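Local coordinates for protein trichothecene 3-O-acetyltransferase TRI101 (Fusarium sporotrichioides, PDB 2ZBA) that transfers an acetyl group from acetyl-CoA to the 3-hydroxyl of trichothecene mycotoxins during their biosynthesis in Fusarium, at residues Tyr36-Pro41 and Phe400-Pro405; Gly67-Glu72 and Asp141-Leu146; Leu317-Tyr322 and Arg352-Ala357. All coordinates share one frame; numbering follows the deposited sequence.

Interaction 1 of 3, residues Tyr36-Pro41 and Phe400-Pro405; sequences YPVSDP and FGLGKP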
loop_
_atom_site.group_PDB
_atom_site.type_symbol
_atom_site.label_atom_id
_atom_site.label_comp_id
_atom_site.label_asym_id
_atom_site.label_seq_id
_atom_site.Cartn_x
_atom_site.Cartn_y
_atom_site.Cartn_z
ATOM N N TYR A 36 17.601 -5.127 8.262
ATOM C CA TYR A 36 18.409 -4.927 9.473
ATOM C C TYR A 36 19.850 -5.433 9.242
ATOM O O TYR A 36 20.041 -6.436 8.541
ATOM C CB TYR A 36 17.856 -5.724 10.654
ATOM C CG TYR A 36 16.401 -5.510 11.017
ATOM C CD1 TYR A 36 16.041 -4.716 12.102
ATOM C CD2 TYR A 36 15.389 -6.143 10.294
ATOM C CE1 TYR A 36 14.689 -4.535 12.440
ATOM C CE2 TYR A 36 14.058 -5.980 10.619
ATOM C CZ TYR A 36 13.704 -5.183 11.676
ATOM O OH TYR A 36 12.364 -5.034 11.966
ATOM N N PRO A 37 20.864 -4.751 9.832
ATOM C CA PRO A 37 22.223 -5.317 9.829
ATOM C C PRO A 37 22.310 -6.466 10.837
ATOM O O PRO A 37 21.585 -6.464 11.834
ATOM C CB PRO A 37 23.095 -4.145 10.301
ATOM C CG PRO A 37 22.193 -3.340 11.203
ATOM C CD PRO A 37 20.811 -3.447 10.529
ATOM N N VAL A 38 23.161 -7.451 10.567
ATOM C CA VAL A 38 23.407 -8.532 11.521
ATOM C C VAL A 38 24.903 -8.627 11.750
ATOM O O VAL A 38 25.685 -8.872 10.810
ATOM C CB VAL A 38 22.831 -9.895 11.060
ATOM C CG1 VAL A 38 23.309 -11.034 11.985
ATOM C CG2 VAL A 38 21.313 -9.839 11.010
ATOM N N SER A 39 25.284 -8.410 13.005
ATOM C CA SER A 39 26.680 -8.302 13.398
ATOM C C SER A 39 27.343 -9.670 13.249
ATOM O O SER A 39 28.394 -9.787 12.627
ATOM C CB SER A 39 26.771 -7.807 14.845
ATOM O OG SER A 39 27.585 -6.653 14.919
ATOM N N ASP A 40 26.694 -10.701 13.786
ATOM C CA ASP A 40 27.227 -12.051 13.719
ATOM C C ASP A 40 26.174 -13.085 13.348
ATOM O O ASP A 40 25.071 -13.054 13.895
ATOM C CB ASP A 40 27.875 -12.434 15.047
ATOM C CG ASP A 40 28.733 -13.665 14.921
ATOM O OD1 ASP A 40 28.310 -14.731 15.403
ATOM O OD2 ASP A 40 29.816 -13.575 14.297
ATOM N N PRO A 41 26.515 -14.005 12.416
ATOM C CA PRO A 41 25.628 -15.070 11.947
ATOM C C PRO A 41 25.136 -16.029 13.030
ATOM O O PRO A 41 24.103 -16.671 12.850
ATOM C CB PRO A 41 26.492 -15.810 10.923
ATOM C CG PRO A 41 27.465 -14.777 10.455
ATOM C CD PRO A 41 27.809 -14.052 11.706
ATOM N N PHE A 400 14.498 -8.858 18.120
ATOM C CA PHE A 400 15.592 -9.487 17.368
ATOM C C PHE A 400 16.971 -9.059 17.896
ATOM O O PHE A 400 17.980 -9.708 17.610
ATOM C CB PHE A 400 15.503 -9.154 15.868
ATOM C CG PHE A 400 14.350 -9.816 15.141
ATOM C CD1 PHE A 400 13.678 -10.912 15.683
ATOM C CD2 PHE A 400 13.982 -9.370 13.872
ATOM C CE1 PHE A 400 12.628 -11.525 14.989
ATOM C CE2 PHE A 400 12.944 -9.972 13.175
ATOM C CZ PHE A 400 12.269 -11.056 13.734
ATOM N N GLY A 401 17.000 -7.945 18.623
ATOM C CA GLY A 401 18.237 -7.379 19.169
ATOM C C GLY A 401 19.077 -6.617 18.161
ATOM O O GLY A 401 20.266 -6.335 18.412
ATOM N N LEU A 402 18.474 -6.267 17.025
ATOM C CA LEU A 402 19.227 -5.648 15.924
ATOM C C LEU A 402 19.012 -4.141 15.798
ATOM O O LEU A 402 19.545 -3.508 14.882
ATOM C CB LEU A 402 18.883 -6.324 14.596
ATOM C CG LEU A 402 18.901 -7.848 14.588
ATOM C CD1 LEU A 402 18.297 -8.390 13.289
ATOM C CD2 LEU A 402 20.336 -8.362 14.806
ATOM N N GLY A 403 18.231 -3.583 16.721
ATOM C CA GLY A 403 17.733 -2.208 16.600
ATOM C C GLY A 403 16.567 -2.124 15.611
ATOM O O GLY A 403 16.018 -3.140 15.169
ATOM N N LYS A 404 16.205 -0.896 15.259
ATOM C CA LYS A 404 15.121 -0.628 14.320
ATOM C C LYS A 404 15.628 -0.806 12.891
ATOM O O LYS A 404 16.840 -0.750 12.665
ATOM C CB LYS A 404 14.617 0.795 14.542
ATOM C CG LYS A 404 13.514 0.908 15.598
ATOM C CD LYS A 404 14.016 1.142 17.004
ATOM C CE LYS A 404 12.838 1.215 17.994
ATOM N NZ LYS A 404 12.218 -0.117 18.302
ATOM N N PRO A 405 14.713 -1.014 11.913
ATOM C CA PRO A 405 15.123 -1.206 10.523
ATOM C C PRO A 405 16.037 -0.110 9.951
ATOM O O PRO A 405 15.841 1.088 10.221
ATOM C CB PRO A 405 13.789 -1.225 9.766
ATOM C CG PRO A 405 12.788 -1.690 10.766
ATOM C CD PRO A 405 13.244 -1.096 12.066
#

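Interaction 2 of 3, residues Gly67-Glu72 and Asp141-Leu146; sequences GQVKTE and DPKPVL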
loop_
_atom_site.group_PDB
_atom_site.type_symbol
_atom_site.label_atom_id
_atom_site.label_comp_id
_atom_site.label_asym_id
_atom_site.label_seq_id
_atom_site.Cartn_x
_atom_site.Cartn_y
_atom_site.Cartn_z
ATOM N N GLY A 67 -5.268 -17.798 9.473
ATOM C CA GLY A 67 -6.261 -18.336 8.559
ATOM C C GLY A 67 -5.938 -18.177 7.091
ATOM O O GLY A 67 -4.818 -17.788 6.708
ATOM N N GLN A 68 -6.941 -18.482 6.270
ATOM C CA GLN A 68 -6.843 -18.412 4.818
ATOM C C GLN A 68 -8.141 -17.818 4.254
ATOM O O GLN A 68 -9.203 -17.937 4.863
ATOM C CB GLN A 68 -6.578 -19.809 4.219
ATOM C CG GLN A 68 -7.750 -20.768 4.369
ATOM C CD GLN A 68 -7.507 -22.146 3.809
ATOM O OE1 GLN A 68 -7.376 -22.332 2.598
ATOM N NE2 GLN A 68 -7.498 -23.138 4.693
ATOM N N VAL A 69 -8.041 -17.187 3.088
ATOM C CA VAL A 69 -9.193 -16.616 2.413
ATOM C C VAL A 69 -9.813 -17.662 1.470
ATOM O O VAL A 69 -9.134 -18.284 0.655
ATOM C CB VAL A 69 -8.823 -15.294 1.685
ATOM C CG1 VAL A 69 -10.026 -14.710 0.900
ATOM C CG2 VAL A 69 -8.293 -14.250 2.693
ATOM N N LYS A 70 -11.109 -17.863 1.627
ATOM C CA LYS A 70 -11.863 -18.800 0.819
ATOM C C LYS A 70 -13.052 -18.044 0.202
ATOM O O LYS A 70 -13.718 -17.258 0.879
ATOM C CB LYS A 70 -12.349 -19.937 1.719
ATOM C CG LYS A 70 -13.304 -20.911 1.086
ATOM C CD LYS A 70 -14.435 -21.224 2.078
ATOM C CE LYS A 70 -14.751 -22.706 2.109
ATOM N NZ LYS A 70 -15.706 -23.017 3.195
ATOM N N THR A 71 -13.299 -18.275 -1.083
ATOM C CA THR A 71 -14.416 -17.631 -1.777
ATOM C C THR A 71 -15.503 -18.666 -2.086
ATOM O O THR A 71 -15.249 -19.641 -2.800
ATOM C CB THR A 71 -13.938 -16.921 -3.056
ATOM O OG1 THR A 71 -12.897 -16.003 -2.708
ATOM C CG2 THR A 71 -15.094 -16.155 -3.743
ATOM N N GLU A 72 -16.693 -18.443 -1.525
ATOM C CA GLU A 72 -17.843 -19.355 -1.641
ATOM C C GLU A 72 -18.899 -18.861 -2.618
ATOM O O GLU A 72 -19.129 -17.661 -2.732
ATOM C CB GLU A 72 -18.539 -19.477 -0.291
ATOM C CG GLU A 72 -18.071 -20.631 0.563
ATOM C CD GLU A 72 -19.007 -20.887 1.721
ATOM O OE1 GLU A 72 -19.228 -19.950 2.519
ATOM O OE2 GLU A 72 -19.529 -22.026 1.827
ATOM N N ASP A 141 -6.280 -23.718 -4.478
ATOM C CA ASP A 141 -4.952 -23.434 -3.941
ATOM C C ASP A 141 -5.073 -22.505 -2.737
ATOM O O ASP A 141 -5.879 -21.571 -2.765
ATOM C CB ASP A 141 -4.088 -22.773 -5.014
ATOM C CG ASP A 141 -3.637 -23.749 -6.073
ATOM O OD1 ASP A 141 -3.417 -24.934 -5.738
ATOM O OD2 ASP A 141 -3.492 -23.335 -7.240
ATOM N N PRO A 142 -4.296 -22.771 -1.665
ATOM C CA PRO A 142 -4.370 -21.939 -0.462
ATOM C C PRO A 142 -4.081 -20.460 -0.730
ATOM O O PRO A 142 -3.247 -20.112 -1.589
ATOM C CB PRO A 142 -3.308 -22.546 0.461
ATOM C CG PRO A 142 -3.149 -23.946 -0.018
ATOM C CD PRO A 142 -3.337 -23.879 -1.503
ATOM N N LYS A 143 -4.799 -19.613 -0.006
ATOM C CA LYS A 143 -4.640 -18.174 -0.078
ATOM C C LYS A 143 -4.522 -17.631 1.356
ATOM O O LYS A 143 -5.483 -17.087 1.902
ATOM C CB LYS A 143 -5.844 -17.585 -0.812
ATOM C CG LYS A 143 -5.726 -16.144 -1.229
ATOM C CD LYS A 143 -7.031 -15.666 -1.885
ATOM C CE LYS A 143 -7.087 -15.991 -3.375
ATOM N NZ LYS A 143 -8.359 -15.454 -3.979
ATOM N N PRO A 144 -3.338 -17.799 1.980
ATOM C CA PRO A 144 -3.187 -17.387 3.377
ATOM C C PRO A 144 -3.392 -15.885 3.553
ATOM O O PRO A 144 -3.144 -15.109 2.635
ATOM C CB PRO A 144 -1.741 -17.778 3.713
ATOM C CG PRO A 144 -1.336 -18.767 2.649
ATOM C CD PRO A 144 -2.089 -18.356 1.427
ATOM N N VAL A 145 -3.870 -15.507 4.725
ATOM C CA VAL A 145 -4.112 -14.111 5.112
ATOM C C VAL A 145 -2.764 -13.361 5.248
ATOM O O VAL A 145 -2.612 -12.218 4.793
ATOM C CB VAL A 145 -4.949 -14.085 6.423
ATOM C CG1 VAL A 145 -4.952 -12.704 7.109
ATOM C CG2 VAL A 145 -6.367 -14.551 6.152
ATOM N N LEU A 146 -1.782 -14.047 5.836
ATOM C CA LEU A 146 -0.494 -13.446 6.151
ATOM C C LEU A 146 0.607 -14.482 5.939
ATOM O O LEU A 146 0.476 -15.628 6.367
ATOM C CB LEU A 146 -0.516 -12.935 7.602
ATOM C CG LEU A 146 0.504 -11.885 8.077
ATOM C CD1 LEU A 146 0.224 -10.493 7.502
ATOM C CD2 LEU A 146 0.521 -11.813 9.618
HETATM O O HOH W 1 -2.568 -16.627 7.774
HETATM O O HOH W 2 -7.635 -20.720 0.549
#

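Interaction 3 of 3, residues Leu317-Tyr322 and Arg352-Ala357; sequences LQNMTY and RRRTQA. With COA (coenzyme A), chain E.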
loop_
_atom_site.group_PDB
_atom_site.type_symbol
_atom_site.label_atom_id
_atom_site.label_comp_id
_atom_site.label_asym_id
_atom_site.label_seq_id
_atom_site.Cartn_x
_atom_site.Cartn_y
_atom_site.Cartn_z
ATOM N N LEU A 317 -10.217 -1.138 4.856
ATOM C CA LEU A 317 -11.057 0.007 5.076
ATOM C C LEU A 317 -10.377 1.190 4.404
ATOM O O LEU A 317 -9.728 2.020 5.038
ATOM C CB LEU A 317 -11.274 0.223 6.585
ATOM C CG LEU A 317 -12.245 1.337 6.961
ATOM C CD1 LEU A 317 -13.459 1.427 5.974
ATOM C CD2 LEU A 317 -12.694 1.178 8.384
ATOM N N GLN A 318 -10.539 1.234 3.092
ATOM C CA GLN A 318 -9.803 2.131 2.239
ATOM C C GLN A 318 -10.782 2.593 1.173
ATOM O O GLN A 318 -11.759 1.890 0.883
ATOM C CB GLN A 318 -8.667 1.333 1.598
ATOM C CG GLN A 318 -7.700 2.107 0.731
ATOM C CD GLN A 318 -6.577 1.221 0.211
ATOM O OE1 GLN A 318 -5.445 1.295 0.702
ATOM N NE2 GLN A 318 -6.889 0.353 -0.757
ATOM N N ASN A 319 -10.542 3.782 0.628
ATOM C CA ASN A 319 -11.182 4.221 -0.599
ATOM C C ASN A 319 -10.138 5.034 -1.350
ATOM O O ASN A 319 -8.967 5.042 -0.960
ATOM C CB ASN A 319 -12.426 5.064 -0.267
ATOM C CG ASN A 319 -13.465 5.056 -1.380
ATOM O OD1 ASN A 319 -13.158 4.769 -2.538
ATOM N ND2 ASN A 319 -14.704 5.387 -1.029
HETATM N N MSE A 320 -10.546 5.710 -2.416
HETATM C CA MSE A 320 -9.671 6.583 -3.148
HETATM C C MSE A 320 -10.415 7.891 -3.372
HETATM O O MSE A 320 -11.646 7.945 -3.315
HETATM C CB MSE A 320 -9.247 5.950 -4.481
HETATM C CG MSE A 320 -8.424 4.629 -4.353
HETATM SE SE MSE A 320 -7.541 4.155 -6.019
HETATM C CE MSE A 320 -5.700 4.688 -5.579
ATOM N N THR A 321 -9.670 8.954 -3.610
ATOM C CA THR A 321 -10.261 10.164 -4.140
ATOM C C THR A 321 -9.818 10.274 -5.609
ATOM O O THR A 321 -8.710 9.837 -5.986
ATOM C CB THR A 321 -9.910 11.426 -3.291
ATOM O OG1 THR A 321 -8.498 11.677 -3.329
ATOM C CG2 THR A 321 -10.369 11.248 -1.828
ATOM N N TYR A 322 -10.684 10.850 -6.429
ATOM C CA TYR A 322 -10.460 10.938 -7.866
ATOM C C TYR A 322 -10.459 12.375 -8.338
ATOM O O TYR A 322 -11.234 13.204 -7.869
ATOM C CB TYR A 322 -11.515 10.121 -8.597
ATOM C CG TYR A 322 -11.565 8.694 -8.110
ATOM C CD1 TYR A 322 -10.630 7.754 -8.549
ATOM C CD2 TYR A 322 -12.523 8.287 -7.171
ATOM C CE1 TYR A 322 -10.661 6.422 -8.067
ATOM C CE2 TYR A 322 -12.558 6.966 -6.697
ATOM C CZ TYR A 322 -11.633 6.042 -7.157
ATOM O OH TYR A 322 -11.681 4.746 -6.688
ATOM N N ARG A 352 -17.030 9.615 3.797
ATOM C CA ARG A 352 -17.980 8.681 4.402
ATOM C C ARG A 352 -19.103 8.251 3.483
ATOM O O ARG A 352 -19.380 7.051 3.337
ATOM C CB ARG A 352 -18.587 9.294 5.646
ATOM C CG ARG A 352 -17.926 8.807 6.872
ATOM C CD ARG A 352 -18.735 9.133 8.069
ATOM N NE ARG A 352 -18.071 10.169 8.825
ATOM C CZ ARG A 352 -18.319 11.458 8.712
ATOM N NH1 ARG A 352 -19.259 11.881 7.880
ATOM N NH2 ARG A 352 -17.641 12.315 9.456
ATOM N N ARG A 353 -19.757 9.245 2.887
ATOM C CA ARG A 353 -20.863 9.028 1.952
ATOM C C ARG A 353 -20.446 8.151 0.771
ATOM O O ARG A 353 -21.100 7.176 0.460
ATOM C CB ARG A 353 -21.443 10.368 1.448
ATOM C CG ARG A 353 -22.609 10.191 0.451
ATOM C CD ARG A 353 -23.793 9.414 1.069
ATOM N NE ARG A 353 -24.893 9.247 0.100
ATOM C CZ ARG A 353 -26.160 8.968 0.391
ATOM N NH1 ARG A 353 -26.582 8.825 1.655
ATOM N NH2 ARG A 353 -27.026 8.834 -0.605
ATOM N N ARG A 354 -19.345 8.511 0.123
ATOM C CA ARG A 354 -18.841 7.771 -1.029
ATOM C C ARG A 354 -18.503 6.311 -0.650
ATOM O O ARG A 354 -18.723 5.392 -1.442
ATOM C CB ARG A 354 -17.610 8.484 -1.611
ATOM C CG ARG A 354 -17.907 9.855 -2.310
ATOM C CD ARG A 354 -16.624 10.533 -2.807
ATOM N NE ARG A 354 -15.858 9.607 -3.643
ATOM C CZ ARG A 354 -14.658 9.116 -3.341
ATOM N NH1 ARG A 354 -14.020 9.488 -2.223
ATOM N NH2 ARG A 354 -14.096 8.227 -4.158
ATOM N N THR A 355 -17.971 6.113 0.559
ATOM C CA THR A 355 -17.516 4.797 1.029
ATOM C C THR A 355 -18.710 3.921 1.390
ATOM O O THR A 355 -18.775 2.742 1.011
ATOM C CB THR A 355 -16.529 4.934 2.222
ATOM O OG1 THR A 355 -15.348 5.628 1.788
ATOM C CG2 THR A 355 -16.089 3.570 2.768
ATOM N N GLN A 356 -19.660 4.513 2.111
ATOM C CA GLN A 356 -20.914 3.837 2.462
ATOM C C GLN A 356 -21.737 3.556 1.216
ATOM O O GLN A 356 -22.406 2.533 1.157
ATOM C CB GLN A 356 -21.749 4.671 3.447
ATOM C CG GLN A 356 -21.089 4.840 4.835
ATOM C CD GLN A 356 -22.015 5.509 5.830
ATOM O OE1 GLN A 356 -22.954 4.882 6.371
ATOM N NE2 GLN A 356 -21.776 6.801 6.064
ATOM N N ALA A 357 -21.705 4.463 0.233
ATOM C CA ALA A 357 -22.423 4.193 -1.038
ATOM C C ALA A 357 -21.814 2.967 -1.739
ATOM O O ALA A 357 -22.532 2.109 -2.232
ATOM C CB ALA A 357 -22.397 5.386 -1.944
HETATM N N1A COA E . -3.973 23.456 9.680
HETATM C C2A COA E . -2.688 23.309 9.184
HETATM N N3A COA E . -2.172 22.035 8.991
HETATM C C4A COA E . -2.917 20.929 9.278
HETATM C C5A COA E . -4.209 21.068 9.784
HETATM C C6A COA E . -4.741 22.349 9.987
HETATM N N6A COA E . -5.934 22.505 10.567
HETATM N N7A COA E . -4.708 19.826 9.983
HETATM C C8A COA E . -3.768 18.919 9.621
HETATM N N9A COA E . -2.655 19.586 9.177
HETATM C C1B COA E . -1.440 18.984 8.582
HETATM C C2B COA E . -0.584 18.280 9.630
HETATM O O2B COA E . 0.307 19.183 10.249
HETATM C C3B COA E . 0.090 17.203 8.800
HETATM O O3B COA E . 0.993 17.858 7.949
HETATM P P3B COA E . 2.523 17.429 7.678
HETATM O O7A COA E . 2.546 15.931 7.452
HETATM O O8A COA E . 3.380 17.726 8.878
HETATM O O9A COA E . 2.905 18.189 6.448
HETATM C C4B COA E . -1.029 16.791 7.866
HETATM O O4B COA E . -1.761 17.980 7.621
HETATM C C5B COA E . -1.978 15.721 8.382
HETATM O O5B COA E . -3.040 15.661 7.436
HETATM P P1A COA E . -3.725 14.258 7.034
HETATM O O1A COA E . -4.292 13.574 8.237
HETATM O O2A COA E . -4.709 14.405 5.898
HETATM O O3A COA E . -2.515 13.268 6.577
HETATM P P2A COA E . -1.653 13.344 5.214
HETATM O O4A COA E . -0.202 13.176 5.607
HETATM O O5A COA E . -1.916 14.549 4.345
HETATM O O6A COA E . -2.112 12.070 4.354
HETATM C CBP COA E . -3.667 10.773 3.052
HETATM C CCP COA E . -3.205 12.172 3.454
HETATM C CDP COA E . -2.688 10.279 1.986
HETATM C CEP COA E . -5.096 10.870 2.492
HETATM C CAP COA E . -3.609 9.872 4.288
HETATM O OAP COA E . -4.492 10.353 5.292
HETATM C C9P COA E . -3.913 8.413 4.037
HETATM O O9P COA E . -5.243 7.987 4.008
HETATM N N8P COA E . -2.902 7.552 3.903
HETATM C C7P COA E . -3.149 6.135 3.649
HETATM C C6P COA E . -3.385 5.830 2.169
HETATM C C5P COA E . -3.604 4.337 1.982
HETATM O O5P COA E . -4.676 3.789 2.338
HETATM N N4P COA E . -2.617 3.645 1.426
HETATM C C3P COA E . -2.422 2.248 1.806
HETATM C C2P COA E . -2.569 1.289 0.629
HETATM S S1P COA E . -3.198 -0.362 1.066
HETATM O O HOH W 3 -16.758 5.329 -3.065
#

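Interaction 1 of 3, residues Tyr36-Pro41 and Phe400-Pro405
Tyr-36 packs against Leu-402 and Pro-405 where the loop 400-405 passes the end of strand 29-37. The strand belongs to the mixed sheet of the N-terminal domain of this BAHD acyltransferase. The loop comes from strand 383-387 of the other large mixed sheet and leads into strand 407-409, which joins the N-terminal sheet antiparallel to 29-37. A late part of the chain thus adds one of the two outermost strands to this sheet.

The tight part surrounds the buried ring of Tyr-36. CG is anti to the carbonyl carbon (chi1 -55°), which sets the ring toward the loop. Pro-405 CA stands over one face in a CH-pi contact, 4.2 Å from the ring centroid and 26° off its normal. The two side chains lie side by side and point the same way, with Pro-405 CG 3.7 Å from Tyr-36 CZ. Gly-403 O meets the ring at its edge, near the ring plane, 3.3 Å from Tyr-36 CE1. The Tyr-36 hydroxyl is hydrogen-bonded to Tyr-396 O.

Leu-402 packs beside it, against Tyr-36 and Val-38. It crosses the Tyr-36 side chain at about a right angle. The same branch, CD1, touches Tyr-36 CB at 3.8 Å and Val-38 CG2 at 4.0 Å. Ile-47 of helix 44-61 and Leu-157 of strand 156-164 also touch Leu-402, which ties the loop to the core of the domain.

On the loose side Lys-404 is exposed, as is Gly-403 apart from its carbonyl. The CB of Lys-404 points away from segment 36-41. Its NZ forms a salt bridge with Asp-397 and a hydrogen bond with Glu-395 O. Pro-37 is partly exposed and lends mainly its backbone. No hydrogen bond joins the two segments. The second branch of Leu-402, CD2, rests 3.7 Å from Pro-37 O.

Interaction 2 of 3, residues Gly67-Glu72 and Asp141-Leu146
Gln-68 and Pro-144 face each other with their CA atoms 4.1 Å apart, and two backbone hydrogen bonds flank them. Val-69 N gives the shorter one to Lys-143 O, 2.8 Å and nearly straight at 176°. Val-145 N gives the other to Gly-67 O, at 3.2 Å.

Water adds further polar links. One water donates to Gln-68 OE1 at 2.6 Å. It also donates to Val-69 O, at 2.9 Å. It accepts from Lys-143 N at 3.1 Å. It thus joins a side chain and both backbones. The chain of Gln-68 starts in the crowded position, with CG between the backbone N and the carbonyl carbon (chi1 68°), and runs extended from there. Gln-68 NE2 turns to Pro-86 O. A second water lies 2.7 Å from Gly-67 O and takes a weak bond from Leu-146 N.

The backbone pattern is an isolated antiparallel beta bridge, and Gln-68 with Pro-144 is its non-hydrogen-bonded pair. Pro-144 has no N-H to give, and this position asks for none. The touching parts run 109° apart, and the pairing stops after the single bridge. The bridge joins strand 68-72, an outermost strand of a small antiparallel sheet, to the loop leading into strand 146-153 of the large N-terminal sheet. On its other side strand 68-72 pairs with strand 81-85.

Apolar contacts complete the junction. Val-69 and Val-145 cross at about a right angle, and their CG2 methyls touch at 4.0 Å. Val-145 CG2 also packs on the backbone of Gly-67, and Val-145 further touches Ile-84 and Met-168. The aliphatic part of Lys-143 lies by Val-69, with CD against the valine CB. The lysine chain bends about its CG-CD bond, which turns CE aside, and NZ is hydrogen-bonded to Leu-26 O.

Interaction 3 of 3, residues Leu317-Tyr322 and Arg352-Ala357
Asn-319 and Thr-355 mark the closest CA pair between strand 318-322 and helix 352-357, whose axes approach to 9.2 Å with directions 122° apart. The contact is buried and largely polar. Arg-354 reaches from the helix to the strand, its chain bent at chi3 (53°). Its NH2 gives a 2.6 Å bond to Met-320 O, which lies in the guanidinium plane; NH1 adds a weak bond to the same oxygen. NH2 also sits at the edge of the Tyr-322 ring, 3.2 Å from CE2, with the two planes nearly perpendicular.

Asn-319 uses both ends of its amide. ND2 donates to Thr-355 OG1 at 2.9 Å, with the oxygen in the amide plane, and to a water that donates in turn to Arg-354 O. OD1 accepts from Met-320 N at 2.8 Å and from Gln-220 NE2. Thr-355 OG1 is also bonded to Leu-351 O.

The CB atoms of Gln-318 and Met-320, a selenomethionine, point away from the helix. Both line the pocket of the bound T-2 toxin, and Gln-318 OE1 comes unusually close, 2.8 Å, to coenzyme A S1P. Helix 348-363 thus backs an outermost strand whose other face forms part of the acetyltransferase active-site pocket.

Interactions 1 and 2 involve the mixed sheet of strands 92-97, 146-153, 156-164, 29-37 and 407-409. Interaction 1 lies at the end of strand 29-37, and interaction 2 just before strand 146-153, where strand 68-72 of a small three-stranded sheet meets it. Their centres are about 32 Å apart. Interaction 3 lies on the other large sheet, at its outermost strand 318-326. Its centre is about 25 Å from that of interaction 2 and about 40 Å from that of interaction 1, across the middle of the chain. Along the sequence interaction 2 closes before interaction 3 opens, and interaction 1 encloses both. Interactions 1 and 2 are packing away from the ligands; interaction 3 borders the toxin and coenzyme A pockets.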